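Local coordinates for protein ARF-like GTPase (Chlamydomonas reinhardtii, PDB 4M9Q) that is an ARF-like small GTPase of the P-loop fold, modelled with phosphoaminophosphonic acid-guanylate ester and a magnesium ion, at residues 143-148 / 155-160. Numbering follows the deposited sequence.
With GNP (phosphoaminophosphonic acid-guanylate ester), chain D.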
loop_
_atom_site.group_PDB
_atom_site.type_symbol
_atom_site.label_atom_id
_atom_site.label_comp_id
_atom_site.label_asym_id
_atom_site.label_seq_id
_atom_site.Cartn_x
_atom_site.Cartn_y
_atom_site.Cartn_z
ATOM N N PRO A 143 -4.728 -2.794 -12.338
ATOM C CA PRO A 143 -6.092 -2.395 -12.218
ATOM C C PRO A 143 -6.891 -3.408 -11.420
ATOM O O PRO A 143 -6.650 -4.599 -11.548
ATOM C CB PRO A 143 -6.587 -2.352 -13.670
ATOM C CG PRO A 143 -5.500 -2.870 -14.517
ATOM C CD PRO A 143 -4.305 -3.126 -13.695
ATOM N N CYS A 144 -7.891 -2.959 -10.652
ATOM C CA CYS A 144 -8.657 -3.877 -9.837
ATOM C C CYS A 144 -9.974 -3.276 -9.426
ATOM O O CYS A 144 -10.277 -2.099 -9.685
ATOM C CB CYS A 144 -7.879 -4.243 -8.578
ATOM S SG CYS A 144 -7.676 -2.816 -7.508
ATOM N N THR A 145 -10.767 -4.118 -8.767
ATOM C CA THR A 145 -12.077 -3.749 -8.231
ATOM C C THR A 145 -12.202 -4.371 -6.859
ATOM O O THR A 145 -12.515 -5.537 -6.700
ATOM C CB THR A 145 -13.167 -4.274 -9.188
ATOM O OG1 THR A 145 -12.891 -3.716 -10.459
ATOM C CG2 THR A 145 -14.569 -3.888 -8.748
ATOM N N ALA A 146 -11.854 -3.591 -5.870
ATOM C CA ALA A 146 -11.826 -4.024 -4.489
ATOM C C ALA A 146 -13.258 -4.332 -4.058
ATOM O O ALA A 146 -13.452 -5.112 -3.151
ATOM C CB ALA A 146 -11.237 -2.913 -3.617
ATOM N N LYS A 147 -14.246 -3.692 -4.661
ATOM C CA LYS A 147 -15.646 -3.939 -4.321
ATOM C C LYS A 147 -16.375 -4.595 -5.481
ATOM O O LYS A 147 -17.087 -3.923 -6.228
ATOM C CB LYS A 147 -16.356 -2.621 -3.944
ATOM C CG LYS A 147 -17.685 -2.809 -3.213
ATOM C CD LYS A 147 -18.450 -1.503 -3.049
ATOM C CE LYS A 147 -19.865 -1.713 -2.493
ATOM N NZ LYS A 147 -20.952 -1.122 -3.345
ATOM N N MET A 148 -16.229 -5.902 -5.620
ATOM C CA MET A 148 -16.988 -6.658 -6.653
ATOM C C MET A 148 -18.484 -6.713 -6.257
ATOM O O MET A 148 -18.840 -6.503 -5.086
ATOM C CB MET A 148 -16.401 -8.068 -6.877
ATOM C CG MET A 148 -15.021 -8.094 -7.538
ATOM S SD MET A 148 -15.011 -7.773 -9.323
ATOM C CE MET A 148 -15.113 -9.435 -10.015
ATOM N N ASP A 155 -11.817 -10.013 -6.773
ATOM C CA ASP A 155 -11.050 -9.853 -7.979
ATOM C C ASP A 155 -9.684 -10.477 -7.796
ATOM O O ASP A 155 -8.903 -10.055 -6.934
ATOM C CB ASP A 155 -10.928 -8.365 -8.238
ATOM C CG ASP A 155 -10.176 -8.034 -9.477
ATOM O OD1 ASP A 155 -10.099 -6.819 -9.747
ATOM O OD2 ASP A 155 -9.636 -8.924 -10.142
ATOM N N HIS A 156 -9.380 -11.447 -8.629
ATOM C CA HIS A 156 -8.080 -12.106 -8.630
ATOM C C HIS A 156 -6.916 -11.167 -8.822
ATOM O O HIS A 156 -5.805 -11.487 -8.430
ATOM C CB HIS A 156 -8.043 -13.218 -9.687
ATOM C CG HIS A 156 -7.988 -12.719 -11.117
ATOM N ND1 HIS A 156 -6.827 -12.406 -11.735
ATOM C CD2 HIS A 156 -9.010 -12.467 -12.048
ATOM C CE1 HIS A 156 -7.089 -11.976 -13.001
ATOM N NE2 HIS A 156 -8.419 -12.016 -13.187
ATOM N N ARG A 157 -7.161 -10.006 -9.443
ATOM C CA ARG A 157 -6.114 -8.984 -9.629
ATOM C C ARG A 157 -5.484 -8.566 -8.285
ATOM O O ARG A 157 -4.310 -8.204 -8.234
ATOM C CB ARG A 157 -6.656 -7.750 -10.368
ATOM C CG ARG A 157 -7.142 -7.921 -11.822
ATOM C CD ARG A 157 -8.494 -7.199 -11.978
ATOM N NE ARG A 157 -8.713 -6.288 -13.099
ATOM C CZ ARG A 157 -9.771 -5.467 -13.202
ATOM N NH1 ARG A 157 -10.718 -5.427 -12.237
ATOM N NH2 ARG A 157 -9.878 -4.673 -14.269
ATOM N N LEU A 158 -6.241 -8.613 -7.194
ATOM C CA LEU A 158 -5.693 -8.191 -5.892
ATOM C C LEU A 158 -4.544 -9.105 -5.410
ATOM O O LEU A 158 -3.468 -8.596 -5.059
ATOM C CB LEU A 158 -6.750 -8.118 -4.799
ATOM C CG LEU A 158 -7.948 -7.226 -5.097
ATOM C CD1 LEU A 158 -8.944 -7.309 -3.937
ATOM C CD2 LEU A 158 -7.549 -5.798 -5.428
ATOM N N ARG A 159 -4.766 -10.423 -5.404
ATOM C CA ARG A 159 -3.673 -11.380 -5.111
ATOM C C ARG A 159 -2.559 -11.307 -6.142
ATOM O O ARG A 159 -1.386 -11.409 -5.790
ATOM C CB ARG A 159 -4.181 -12.838 -4.995
ATOM C CG ARG A 159 -4.895 -13.181 -3.677
ATOM C CD ARG A 159 -3.863 -13.405 -2.576
ATOM N NE ARG A 159 -4.443 -13.397 -1.231
ATOM C CZ ARG A 159 -3.821 -13.812 -0.122
ATOM N NH1 ARG A 159 -2.581 -14.281 -0.160
ATOM N NH2 ARG A 159 -4.460 -13.768 1.044
ATOM N N ASP A 160 -2.901 -11.138 -7.417
ATOM C CA ASP A 160 -1.865 -10.974 -8.439
ATOM C C ASP A 160 -0.919 -9.851 -8.046
ATOM O O ASP A 160 0.301 -10.004 -8.048
ATOM C CB ASP A 160 -2.452 -10.691 -9.787
ATOM C CG ASP A 160 -3.213 -11.889 -10.374
ATOM O OD1 ASP A 160 -3.101 -13.035 -9.832
ATOM O OD2 ASP A 160 -3.948 -11.667 -11.385
HETATM P PG GNP D . -9.850 6.215 4.150
HETATM O O1G GNP D . -10.090 5.062 5.262
HETATM O O2G GNP D . -8.352 6.259 3.687
HETATM O O3G GNP D . -10.420 7.522 4.729
HETATM N N3B GNP D . -10.674 5.714 2.751
HETATM P PB GNP D . -10.358 4.162 2.162
HETATM O O1B GNP D . -10.077 3.093 3.340
HETATM O O2B GNP D . -9.209 4.303 1.202
HETATM O O3A GNP D . -11.694 3.870 1.354
HETATM P PA GNP D . -12.746 2.700 1.587
HETATM O O1A GNP D . -13.383 3.125 2.852
HETATM O O2A GNP D . -12.022 1.408 1.438
HETATM O "O5'" GNP D . -13.671 2.966 0.312
HETATM C "C5'" GNP D . -14.154 4.307 0.054
HETATM C "C4'" GNP D . -15.501 4.257 -0.714
HETATM O "O4'" GNP D . -15.223 3.640 -1.980
HETATM C "C3'" GNP D . -16.535 3.322 -0.102
HETATM O "O3'" GNP D . -17.865 3.622 -0.521
HETATM C "C2'" GNP D . -16.262 2.010 -0.754
HETATM O "O2'" GNP D . -17.350 1.135 -0.801
HETATM C "C1'" GNP D . -15.978 2.456 -2.154
HETATM N N9 GNP D . -15.229 1.512 -2.990
HETATM C C8 GNP D . -14.104 0.898 -2.628
HETATM N N7 GNP D . -13.627 0.155 -3.636
HETATM C C5 GNP D . -14.476 0.277 -4.662
HETATM C C6 GNP D . -14.531 -0.297 -6.017
HETATM O O6 GNP D . -13.665 -1.091 -6.430
HETATM N N1 GNP D . -15.531 0.078 -6.787
HETATM C C2 GNP D . -16.501 0.951 -6.373
HETATM N N2 GNP D . -17.472 1.235 -7.244
HETATM N N3 GNP D . -16.526 1.523 -5.140
HETATM C C4 GNP D . -15.542 1.181 -4.242
HETATM O O HOH W 1 -12.541 -7.659 -5.133
#
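At Pro143, the last residue of strand 139-143, the carbonyl lies over one face of the Arg157 guanidinium, and its O is 3.1 Å from Arg157 NE at an angle too poor for a hydrogen bond. Cys144 follows, its CA over the same face. Its CB meets Leu158 CD2 at 3.5 Å, a small apolar patch; the Leu158 side chain also touches Leu20 and Ser23 of helix 17-24. The amide of Thr145 donates to Asp155 OD1 (2.9 Å), which uses its anti lone pair in a rather bent bond (139°), while Thr145 OG1, anti to its carbonyl carbon, takes a weak bond from Arg157 NH1. Asp155 points its carboxylate at Thr145, CG anti to the backbone N (chi1 -179°). Asp155 OD1 also receives Arg157 NH1 in a salt bridge (2.9 Å), from 38° above the carboxylate plane, while lying near the guanidinium plane. Asp155 OD2 accepts from Arg157 N (2.8 Å), a capping bond at the turn into the helix. A water bridges Thr145 O to Asp155 N. Ala146 and Lys147 turn to GNP, Lys147 N donating to GNP O6 (3.2 Å), and Met148 CG packs against Asp155. The loop sits where small GTPases carry their G5 motif, consistent with Ala146 and Lys147 meeting GNP O6 by backbone. With three donors on one carboxylate, Asp155 is probably held ionised, tying the base-binding loop to the helix.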